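Phenylalanine--tRNA ligase beta subunit (Bacteroides fragilis, PDB 3IG2) forms, as the beta subunit of an alpha2-beta2 tetramer, part of the enzyme that joins phenylalanine to tRNA(Phe) using ATP, represented here by its core domain. Local coordinates at residues 27-33 with 56-62; 89-95 with 108-114; 156-161 with 172-177. All coordinates share one frame. Residue numbers count along the deposited sequence, not the author numbering.

The three contacts follow one another along the chain, and all belong to the catalytic-like module of the beta subunit. Contacts 1 and 2 adjoin, with centres 13 Å apart. R62, at the end of contact 1, probably hydrogen-bonds to the backbone of contact 2 (R62 NE to N91 O 2.8 Å; R62 O to Y93 N 2.8 Å), tying the small three-stranded sheet to strand 85-95. Contacts 2 and 3 lie in the same seven-stranded sheet without touching (centres 22 Å apart, nearest atoms about 11 Å). Contact 3 forms the sheet's far edge, its centre 31 Å from that of contact 1, across the chain's centre. None includes a bound substrate or metal.

Contact 1. Residues 27-33 with 56-62; sequences NNSLTRA and ADLNCMR
A classic beta bulge distorts this antiparallel pairing in a three-stranded sheet: N59 and C60 both face T31. T31 O receives N59 N at 3.0 Å and, weakly, C60 N at 3.4 Å and N59 ND2 at 3.3 Å (chi1 p). S29 is turned (phi/psi -80/-24°), L30 and T31 are extended and A33 starts a 3-10 turn; N59 (-134/3°) is followed by extended C60 and M61. Normal register resumes with T31 N to C60 O (2.8 Å), the non-hydrogen-bonded pair L30-M61 (CA-CA 4.8 Å) and R62 N to S29 O (2.9 Å). L30 (tp) brings CG to 3.6 Å from L58 CD2. On the face of T31 and C60, C60 SG lies 3.7 Å from T31 CG2 and, beyond strand 30-31, 3.9 Å from A33 CB. R32 (ttt) salt-bridges through NH1 to D57 OD1 (2.8 Å). R62 (ptt) hydrogen-bonds through NE to N91 O and salt-bridges through NH1 to E88. Thus one carbonyl gathers the bulge's donors, and each arginine has an acidic partner.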
loop_
_atom_site.group_PDB
_atom_site.type_symbol
_atom_site.label_atom_id
_atom_site.label_comp_id
_atom_site.label_asym_id
_atom_site.label_seq_id
_atom_site.Cartn_x
_atom_site.Cartn_y
_atom_site.Cartn_z
ATOM N N ASN B 27 8.349 -12.545 -24.008
ATOM C CA ASN B 27 9.378 -13.467 -24.483
ATOM C C ASN B 27 9.120 -13.934 -25.922
ATOM O O ASN B 27 7.975 -13.985 -26.381
ATOM C CB ASN B 27 9.527 -14.670 -23.518
ATOM C CG ASN B 27 10.110 -14.267 -22.135
ATOM O OD1 ASN B 27 9.460 -14.393 -21.107
ATOM N ND2 ASN B 27 11.307 -13.794 -22.132
ATOM N N ASN B 28 10.185 -14.272 -26.633
ATOM C CA ASN B 28 10.071 -14.726 -27.996
ATOM C C ASN B 28 9.252 -15.995 -28.071
ATOM O O ASN B 28 9.335 -16.853 -27.217
ATOM C CB ASN B 28 11.444 -15.061 -28.556
ATOM C CG ASN B 28 12.250 -13.844 -28.925
ATOM O OD1 ASN B 28 11.724 -12.761 -29.219
ATOM N ND2 ASN B 28 13.559 -14.027 -28.944
ATOM N N SER B 29 8.480 -16.126 -29.114
ATOM C CA SER B 29 7.758 -17.360 -29.349
ATOM C C SER B 29 8.637 -18.436 -29.977
ATOM O O SER B 29 8.334 -19.625 -29.837
ATOM C CB SER B 29 6.541 -17.074 -30.205
ATOM O OG SER B 29 5.684 -16.226 -29.448
ATOM N N LEU B 30 9.706 -18.036 -30.664
ATOM C CA LEU B 30 10.670 -18.998 -31.220
ATOM C C LEU B 30 11.539 -19.478 -30.053
ATOM O O LEU B 30 12.071 -18.658 -29.297
ATOM C CB LEU B 30 11.528 -18.343 -32.302
ATOM C CG LEU B 30 12.667 -19.123 -32.989
ATOM C CD1 LEU B 30 12.186 -20.436 -33.627
ATOM C CD2 LEU B 30 13.397 -18.275 -34.039
ATOM N N THR B 31 11.664 -20.794 -29.906
ATOM C CA THR B 31 12.319 -21.360 -28.727
ATOM C C THR B 31 13.125 -22.639 -29.044
ATOM O O THR B 31 13.313 -22.994 -30.225
ATOM C CB THR B 31 11.271 -21.609 -27.619
ATOM O OG1 THR B 31 11.923 -21.839 -26.369
ATOM C CG2 THR B 31 10.403 -22.803 -27.964
ATOM N N ARG B 32 13.558 -23.318 -27.983
ATOM C CA ARG B 32 14.477 -24.477 -28.025
ATOM C C ARG B 32 13.730 -25.802 -27.806
ATOM O O ARG B 32 13.199 -26.066 -26.716
ATOM C CB ARG B 32 15.547 -24.278 -26.944
ATOM C CG ARG B 32 16.493 -25.431 -26.679
ATOM C CD ARG B 32 17.690 -24.901 -25.896
ATOM N NE ARG B 32 18.546 -25.931 -25.293
ATOM C CZ ARG B 32 19.466 -26.657 -25.944
ATOM N NH1 ARG B 32 19.665 -26.510 -27.254
ATOM N NH2 ARG B 32 20.185 -27.559 -25.286
ATOM N N ALA B 33 13.685 -26.629 -28.854
ATOM C CA ALA B 33 13.009 -27.925 -28.817
ATOM C C ALA B 33 13.517 -28.829 -27.655
ATOM O O ALA B 33 12.747 -29.590 -27.065
ATOM C CB ALA B 33 13.171 -28.651 -30.191
ATOM N N ALA B 56 19.955 -24.788 -32.975
ATOM C CA ALA B 56 19.373 -25.694 -31.986
ATOM C C ALA B 56 18.564 -24.979 -30.918
ATOM O O ALA B 56 17.688 -25.583 -30.288
ATOM C CB ALA B 56 20.467 -26.526 -31.338
ATOM N N ASP B 57 18.838 -23.699 -30.686
ATOM C CA ASP B 57 18.096 -22.969 -29.643
ATOM C C ASP B 57 16.895 -22.237 -30.190
ATOM O O ASP B 57 16.163 -21.601 -29.449
ATOM C CB ASP B 57 19.018 -21.969 -28.948
ATOM C CG ASP B 57 20.204 -22.648 -28.285
ATOM O OD1 ASP B 57 20.100 -23.864 -28.027
ATOM O OD2 ASP B 57 21.235 -21.989 -28.035
ATOM N N LEU B 58 16.716 -22.303 -31.497
ATOM C CA LEU B 58 15.675 -21.557 -32.170
ATOM C C LEU B 58 15.122 -22.396 -33.333
ATOM O O LEU B 58 15.359 -22.104 -34.497
ATOM C CB LEU B 58 16.247 -20.215 -32.664
ATOM C CG LEU B 58 16.657 -19.159 -31.624
ATOM C CD1 LEU B 58 17.313 -17.969 -32.314
ATOM C CD2 LEU B 58 15.477 -18.696 -30.811
ATOM N N ASN B 59 14.380 -23.442 -33.003
ATOM C CA ASN B 59 14.000 -24.422 -33.994
ATOM C C ASN B 59 12.535 -24.809 -33.925
ATOM O O ASN B 59 12.097 -25.691 -34.653
ATOM C CB ASN B 59 14.937 -25.669 -33.957
ATOM C CG ASN B 59 15.011 -26.342 -32.572
ATOM O OD1 ASN B 59 15.686 -27.366 -32.414
ATOM N ND2 ASN B 59 14.342 -25.777 -31.580
ATOM N N CYS B 60 11.777 -24.172 -33.030
ATOM C CA CYS B 60 10.375 -24.519 -32.852
ATOM C C CYS B 60 9.615 -23.373 -32.218
ATOM O O CYS B 60 10.213 -22.493 -31.596
ATOM C CB CYS B 60 10.223 -25.807 -32.012
ATOM S SG CYS B 60 10.667 -25.652 -30.248
HETATM N N MSE B 61 8.288 -23.394 -32.368
HETATM C CA MSE B 61 7.412 -22.438 -31.706
HETATM C C MSE B 61 7.049 -22.974 -30.343
HETATM O O MSE B 61 6.801 -24.175 -30.202
HETATM C CB MSE B 61 6.140 -22.222 -32.535
HETATM C CG MSE B 61 6.438 -21.734 -33.981
HETATM SE SE MSE B 61 7.578 -20.159 -34.035
HETATM C CE MSE B 61 6.315 -18.790 -33.407
ATOM N N ARG B 62 6.965 -22.091 -29.343
ATOM C CA ARG B 62 6.763 -22.549 -27.962
ATOM C C ARG B 62 5.427 -23.273 -27.769
ATOM O O ARG B 62 4.399 -22.914 -28.357
ATOM C CB ARG B 62 6.874 -21.385 -26.974
ATOM C CG ARG B 62 5.851 -20.278 -27.224
ATOM C CD ARG B 62 6.003 -19.118 -26.193
ATOM N NE ARG B 62 5.048 -18.064 -26.515
ATOM C CZ ARG B 62 5.163 -16.783 -26.170
ATOM N NH1 ARG B 62 6.217 -16.359 -25.482
ATOM N NH2 ARG B 62 4.214 -15.930 -26.534
#

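Contact 2. Residues 89-95 with 108-114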
loop_
_atom_site.group_PDB
_atom_site.type_symbol
_atom_site.label_atom_id
_atom_site.label_comp_id
_atom_site.label_asym_id
_atom_site.label_seq_id
_atom_site.Cartn_x
_atom_site.Cartn_y
_atom_site.Cartn_z
ATOM N N PHE B 89 1.206 -12.308 -21.277
ATOM C CA PHE B 89 0.196 -12.799 -22.202
ATOM C C PHE B 89 0.875 -13.212 -23.503
ATOM O O PHE B 89 1.690 -12.465 -24.048
ATOM C CB PHE B 89 -0.799 -11.712 -22.534
ATOM C CG PHE B 89 -1.730 -11.381 -21.424
ATOM C CD1 PHE B 89 -2.926 -12.037 -21.304
ATOM C CD2 PHE B 89 -1.420 -10.377 -20.523
ATOM C CE1 PHE B 89 -3.802 -11.752 -20.282
ATOM C CE2 PHE B 89 -2.296 -10.056 -19.483
ATOM C CZ PHE B 89 -3.504 -10.758 -19.364
ATOM N N GLY B 90 0.540 -14.389 -24.010
ATOM C CA GLY B 90 1.132 -14.817 -25.267
ATOM C C GLY B 90 0.487 -16.045 -25.868
ATOM O O GLY B 90 -0.172 -16.824 -25.169
ATOM N N ASN B 91 0.666 -16.205 -27.174
ATOM C CA ASN B 91 0.248 -17.425 -27.845
ATOM C C ASN B 91 1.256 -18.533 -27.635
ATOM O O ASN B 91 2.471 -18.264 -27.598
ATOM C CB ASN B 91 0.116 -17.198 -29.343
ATOM C CG ASN B 91 -1.089 -16.309 -29.707
ATOM O OD1 ASN B 91 -0.924 -15.318 -30.391
ATOM N ND2 ASN B 91 -2.276 -16.671 -29.254
ATOM N N CYS B 92 0.729 -19.758 -27.514
ATOM C CA CYS B 92 1.495 -20.989 -27.629
ATOM C C CYS B 92 0.945 -21.778 -28.798
ATOM O O CYS B 92 -0.128 -21.487 -29.282
ATOM C CB CYS B 92 1.393 -21.824 -26.346
ATOM S SG CYS B 92 2.226 -21.017 -24.998
ATOM N N TYR B 93 1.704 -22.771 -29.238
ATOM C CA TYR B 93 1.456 -23.476 -30.471
ATOM C C TYR B 93 1.580 -24.987 -30.247
ATOM O O TYR B 93 2.390 -25.438 -29.442
ATOM C CB TYR B 93 2.449 -22.993 -31.545
ATOM C CG TYR B 93 2.344 -21.501 -31.759
ATOM C CD1 TYR B 93 1.434 -20.979 -32.679
ATOM C CD2 TYR B 93 3.102 -20.617 -31.005
ATOM C CE1 TYR B 93 1.293 -19.609 -32.855
ATOM C CE2 TYR B 93 2.975 -19.233 -31.178
ATOM C CZ TYR B 93 2.070 -18.738 -32.116
ATOM O OH TYR B 93 1.918 -17.389 -32.309
ATOM N N HIS B 94 0.788 -25.742 -30.998
ATOM C CA HIS B 94 0.597 -27.171 -30.813
ATOM C C HIS B 94 0.495 -27.854 -32.168
ATOM O O HIS B 94 -0.116 -27.336 -33.116
ATOM C CB HIS B 94 -0.669 -27.410 -29.967
ATOM C CG HIS B 94 -1.009 -28.857 -29.736
ATOM N ND1 HIS B 94 -0.614 -29.548 -28.607
ATOM C CD2 HIS B 94 -1.744 -29.732 -30.473
ATOM C CE1 HIS B 94 -1.081 -30.787 -28.662
ATOM N NE2 HIS B 94 -1.761 -30.928 -29.789
ATOM N N PHE B 95 1.142 -29.005 -32.261
ATOM C CA PHE B 95 1.049 -29.858 -33.437
ATOM C C PHE B 95 0.295 -31.119 -33.038
ATOM O O PHE B 95 0.697 -31.819 -32.106
ATOM C CB PHE B 95 2.448 -30.209 -33.969
ATOM C CG PHE B 95 2.460 -31.379 -34.933
ATOM C CD1 PHE B 95 1.796 -31.309 -36.156
ATOM C CD2 PHE B 95 3.148 -32.554 -34.615
ATOM C CE1 PHE B 95 1.809 -32.409 -37.060
ATOM C CE2 PHE B 95 3.173 -33.649 -35.496
ATOM C CZ PHE B 95 2.497 -33.580 -36.723
ATOM N N PRO B 108 -2.998 -29.430 -38.816
ATOM C CA PRO B 108 -2.387 -30.006 -37.602
ATOM C C PRO B 108 -1.758 -29.014 -36.634
ATOM O O PRO B 108 -1.520 -29.377 -35.496
ATOM C CB PRO B 108 -1.311 -30.932 -38.163
ATOM C CG PRO B 108 -0.930 -30.305 -39.456
ATOM C CD PRO B 108 -2.200 -29.731 -40.020
ATOM N N TYR B 109 -1.499 -27.784 -37.087
ATOM C CA TYR B 109 -0.903 -26.734 -36.273
ATOM C C TYR B 109 -1.970 -25.770 -35.776
ATOM O O TYR B 109 -2.740 -25.223 -36.567
ATOM C CB TYR B 109 0.130 -25.942 -37.088
ATOM C CG TYR B 109 1.271 -26.777 -37.631
ATOM C CD1 TYR B 109 2.016 -27.573 -36.786
ATOM C CD2 TYR B 109 1.598 -26.757 -38.997
ATOM C CE1 TYR B 109 3.055 -28.330 -37.263
ATOM C CE2 TYR B 109 2.645 -27.514 -39.488
ATOM C CZ TYR B 109 3.373 -28.292 -38.610
ATOM O OH TYR B 109 4.417 -29.052 -39.046
ATOM N N SER B 110 -2.021 -25.579 -34.472
ATOM C CA SER B 110 -2.984 -24.684 -33.863
ATOM C C SER B 110 -2.281 -23.779 -32.845
ATOM O O SER B 110 -1.134 -24.045 -32.433
ATOM C CB SER B 110 -4.077 -25.498 -33.159
ATOM O OG SER B 110 -3.504 -26.235 -32.089
ATOM N N GLU B 111 -2.985 -22.732 -32.433
ATOM C CA GLU B 111 -2.478 -21.793 -31.472
ATOM C C GLU B 111 -3.560 -21.489 -30.451
ATOM O O GLU B 111 -4.751 -21.578 -30.767
ATOM C CB GLU B 111 -2.068 -20.504 -32.183
ATOM C CG GLU B 111 -3.216 -19.636 -32.648
ATOM C CD GLU B 111 -2.781 -18.534 -33.597
ATOM O OE1 GLU B 111 -2.527 -17.404 -33.105
ATOM O OE2 GLU B 111 -2.721 -18.808 -34.838
ATOM N N ASP B 112 -3.123 -21.160 -29.233
ATOM C CA ASP B 112 -4.010 -20.717 -28.142
ATOM C C ASP B 112 -3.300 -19.673 -27.328
ATOM O O ASP B 112 -2.105 -19.523 -27.420
ATOM C CB ASP B 112 -4.588 -21.829 -27.204
ATOM C CG ASP B 112 -3.522 -22.734 -26.554
ATOM O OD1 ASP B 112 -3.935 -23.682 -25.854
ATOM O OD2 ASP B 112 -2.305 -22.511 -26.700
ATOM N N TYR B 113 -4.058 -18.947 -26.535
ATOM C CA TYR B 113 -3.571 -17.771 -25.884
ATOM C C TYR B 113 -3.513 -18.052 -24.404
ATOM O O TYR B 113 -4.459 -18.607 -23.862
ATOM C CB TYR B 113 -4.553 -16.639 -26.186
ATOM C CG TYR B 113 -4.046 -15.250 -25.884
ATOM C CD1 TYR B 113 -2.914 -14.736 -26.536
ATOM C CD2 TYR B 113 -4.730 -14.429 -25.002
ATOM C CE1 TYR B 113 -2.466 -13.435 -26.284
ATOM C CE2 TYR B 113 -4.294 -13.136 -24.733
ATOM C CZ TYR B 113 -3.167 -12.642 -25.380
ATOM O OH TYR B 113 -2.740 -11.349 -25.143
ATOM N N HIS B 114 -2.405 -17.685 -23.763
ATOM C CA HIS B 114 -2.206 -17.962 -22.346
ATOM C C HIS B 114 -1.819 -16.726 -21.567
ATOM O O HIS B 114 -1.260 -15.789 -22.118
ATOM C CB HIS B 114 -1.118 -19.026 -22.155
ATOM C CG HIS B 114 -1.488 -20.360 -22.714
ATOM N ND1 HIS B 114 -1.947 -21.395 -21.926
ATOM C CD2 HIS B 114 -1.509 -20.817 -23.991
ATOM C CE1 HIS B 114 -2.233 -22.438 -22.698
ATOM N NE2 HIS B 114 -1.978 -22.109 -23.954
#
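Two extended strands pair in antiparallel register here, their short axes 4.5 Å apart at closest approach and at 151°. Six backbone hydrogen bonds of 2.8 to 3.0 Å join G90 with H114, C92 with D112 and H94 with S110, two per pair. The bulky rings of Y113 and F95 occupy the two ends of one face.

On this face, that of N91, Y93 and F95, the Y113 ring (chi1 t) leans toward the partner strand, with Y113 CD1 3.7 Å from G90 C. It wedges between F89, whose CB lies 3.3 Å from Y113 OH, and N91, whose ND2 meets the ring edge 3.4 Å from Y113 CD1. The same ND2 bonds weakly to D112 O (3.4 Å). Next along, Y93 CE1 approaches E111 CB obliquely at 3.5 Å. At the far end F95 CE1 fits against P108 CB (3.6 Å). F95 CD1 lies 3.4 Å from Y109 CE1, the two aromatic rings oblique at 44°.

The face of C92, H94, D112 and H114 is more polar: C92 CB packs 3.9 Å from H114 CD2, and H94 CB lies 3.7 Å from S110 OG. H114 NE2 bonds weakly to D112 OD2 (2.8 Å), while its ND1 is held by D206.

The hairpin is consistent with the counterpart of motif 2, two long antiparallel strands, in the catalytic-like module. Strand 85-95 lies between 23-24 and 109-121, and 200-207 follows. W209 of helix 209-212 meets the rings of F89 and Y113, Q10 of helix 6-19 binds Y113 OH, and V48 of strand 48-49 touches Y93 and Y109.

Contact 3. Residues 156-161 with 172-177; sequences HSLVVG and LTVNTK
A beta hairpin of strands 159-163 and 171-175 closes one edge of the seven-stranded sheet, its short axes 4.6 Å apart and at 155°. The extended pairs V159-N175 and G161-T173 are hydrogen-bonded (CA-CA 5.1 and 5.0 Å); V160-V174 between them is non-hydrogen-bonded (4.7 Å). V159 N gives to N175 O (2.9 Å), and V159 O takes both N175 N (2.9 Å) and N175 ND2 (3.2 Å). That amide, with chi1 m, also gives to T173 OG1 (3.0 Å), while N175 OD1 accepts from R181 NE. G161 N reaches T173 O (2.9 Å) and, weakly, T173 OG1 (3.3 Å, chi1 p); T173 N returns to G161 O (2.9 Å). A CB at G161 would come within 2.8 Å of T173 OG1 as placed. The face of V160 and V174 is apolar: V160 CG1 lies 3.9 Å from L172 CD2, and L158 CD1 3.8 Å from V174 CG1, with V137 and F148 of helix 134-150 packed against this side. In the 3-10 segment ending at S157, S157 OG hydrogen-bonds to D154 O. Where the strands part, one water accepts from K177 N (3.1 Å) and donates weakly to S157 O (3.3 Å).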
loop_
_atom_site.group_PDB
_atom_site.type_symbol
_atom_site.label_atom_id
_atom_site.label_comp_id
_atom_site.label_asym_id
_atom_site.label_seq_id
_atom_site.Cartn_x
_atom_site.Cartn_y
_atom_site.Cartn_z
ATOM N N HIS B 156 -17.516 -21.299 -7.465
ATOM C CA HIS B 156 -18.140 -22.523 -6.997
ATOM C C HIS B 156 -18.513 -23.438 -8.157
ATOM O O HIS B 156 -18.844 -24.601 -7.953
ATOM C CB HIS B 156 -19.326 -22.207 -6.076
ATOM C CG HIS B 156 -19.037 -21.107 -5.101
ATOM N ND1 HIS B 156 -19.837 -19.988 -4.978
ATOM C CD2 HIS B 156 -18.007 -20.930 -4.238
ATOM C CE1 HIS B 156 -19.322 -19.178 -4.070
ATOM N NE2 HIS B 156 -18.211 -19.726 -3.606
ATOM N N SER B 157 -18.411 -22.916 -9.376
ATOM C CA SER B 157 -18.608 -23.724 -10.571
ATOM C C SER B 157 -17.363 -24.540 -10.957
ATOM O O SER B 157 -17.428 -25.381 -11.856
ATOM C CB SER B 157 -19.064 -22.856 -11.755
ATOM O OG SER B 157 -17.966 -22.200 -12.385
ATOM N N LEU B 158 -16.236 -24.297 -10.290
ATOM C CA LEU B 158 -14.943 -24.883 -10.728
ATOM C C LEU B 158 -14.608 -26.182 -9.964
ATOM O O LEU B 158 -14.993 -26.351 -8.810
ATOM C CB LEU B 158 -13.807 -23.871 -10.518
ATOM C CG LEU B 158 -13.952 -22.445 -11.055
ATOM C CD1 LEU B 158 -12.882 -21.562 -10.416
ATOM C CD2 LEU B 158 -13.894 -22.368 -12.591
ATOM N N VAL B 159 -13.877 -27.070 -10.621
ATOM C CA VAL B 159 -13.427 -28.340 -10.043
ATOM C C VAL B 159 -11.894 -28.294 -9.962
ATOM O O VAL B 159 -11.224 -28.095 -10.978
ATOM C CB VAL B 159 -13.797 -29.523 -10.948
ATOM C CG1 VAL B 159 -13.157 -30.828 -10.428
ATOM C CG2 VAL B 159 -15.306 -29.659 -11.126
ATOM N N VAL B 160 -11.344 -28.526 -8.776
ATOM C CA VAL B 160 -9.939 -28.345 -8.509
ATOM C C VAL B 160 -9.287 -29.687 -8.244
ATOM O O VAL B 160 -9.708 -30.410 -7.363
ATOM C CB VAL B 160 -9.722 -27.404 -7.321
ATOM C CG1 VAL B 160 -8.219 -27.227 -7.028
ATOM C CG2 VAL B 160 -10.379 -26.057 -7.587
ATOM N N GLY B 161 -8.262 -30.021 -9.015
ATOM C CA GLY B 161 -7.624 -31.341 -8.938
ATOM C C GLY B 161 -6.201 -31.183 -8.449
ATOM O O GLY B 161 -5.624 -30.096 -8.510
ATOM N N LEU B 172 -2.039 -27.442 -8.423
ATOM C CA LEU B 172 -3.489 -27.568 -8.536
ATOM C C LEU B 172 -3.922 -27.312 -9.960
ATOM O O LEU B 172 -3.354 -26.458 -10.644
ATOM C CB LEU B 172 -4.201 -26.574 -7.613
ATOM C CG LEU B 172 -4.064 -26.820 -6.110
ATOM C CD1 LEU B 172 -4.730 -25.705 -5.294
ATOM C CD2 LEU B 172 -4.629 -28.190 -5.729
ATOM N N THR B 173 -4.930 -28.053 -10.404
ATOM C CA THR B 173 -5.572 -27.760 -11.691
ATOM C C THR B 173 -6.959 -27.200 -11.428
ATOM O O THR B 173 -7.620 -27.591 -10.454
ATOM C CB THR B 173 -5.721 -29.002 -12.567
ATOM O OG1 THR B 173 -6.523 -29.978 -11.875
ATOM C CG2 THR B 173 -4.353 -29.595 -12.870
ATOM N N VAL B 174 -7.392 -26.303 -12.302
ATOM C CA VAL B 174 -8.707 -25.733 -12.208
ATOM C C VAL B 174 -9.395 -26.082 -13.504
ATOM O O VAL B 174 -8.840 -25.841 -14.574
ATOM C CB VAL B 174 -8.674 -24.212 -12.004
ATOM C CG1 VAL B 174 -10.088 -23.660 -11.943
ATOM C CG2 VAL B 174 -7.914 -23.871 -10.700
ATOM N N ASN B 175 -10.587 -26.679 -13.396
ATOM C CA ASN B 175 -11.298 -27.241 -14.546
ATOM C C ASN B 175 -12.770 -26.893 -14.519
ATOM O O ASN B 175 -13.308 -26.614 -13.460
ATOM C CB ASN B 175 -11.126 -28.763 -14.548
ATOM C CG ASN B 175 -9.672 -29.181 -14.381
ATOM O OD1 ASN B 175 -9.013 -29.507 -15.353
ATOM N ND2 ASN B 175 -9.170 -29.167 -13.134
ATOM N N THR B 176 -13.422 -26.899 -15.666
ATOM C CA THR B 176 -14.886 -26.802 -15.671
ATOM C C THR B 176 -15.447 -28.145 -15.195
ATOM O O THR B 176 -14.719 -29.157 -15.131
ATOM C CB THR B 176 -15.486 -26.469 -17.073
ATOM O OG1 THR B 176 -15.163 -27.511 -18.001
ATOM C CG2 THR B 176 -14.953 -25.141 -17.596
ATOM N N LYS B 177 -16.738 -28.170 -14.880
ATOM C CA LYS B 177 -17.385 -29.438 -14.528
ATOM C C LYS B 177 -17.259 -30.445 -15.659
ATOM O O LYS B 177 -17.149 -31.644 -15.427
ATOM C CB LYS B 177 -18.825 -29.220 -14.099
ATOM C CG LYS B 177 -18.904 -28.685 -12.681
ATOM C CD LYS B 177 -20.241 -28.040 -12.360
ATOM C CE LYS B 177 -20.381 -27.906 -10.864
ATOM N NZ LYS B 177 -21.404 -26.906 -10.523
HETATM O O HOH W 1 -18.697 -25.744 -14.935
#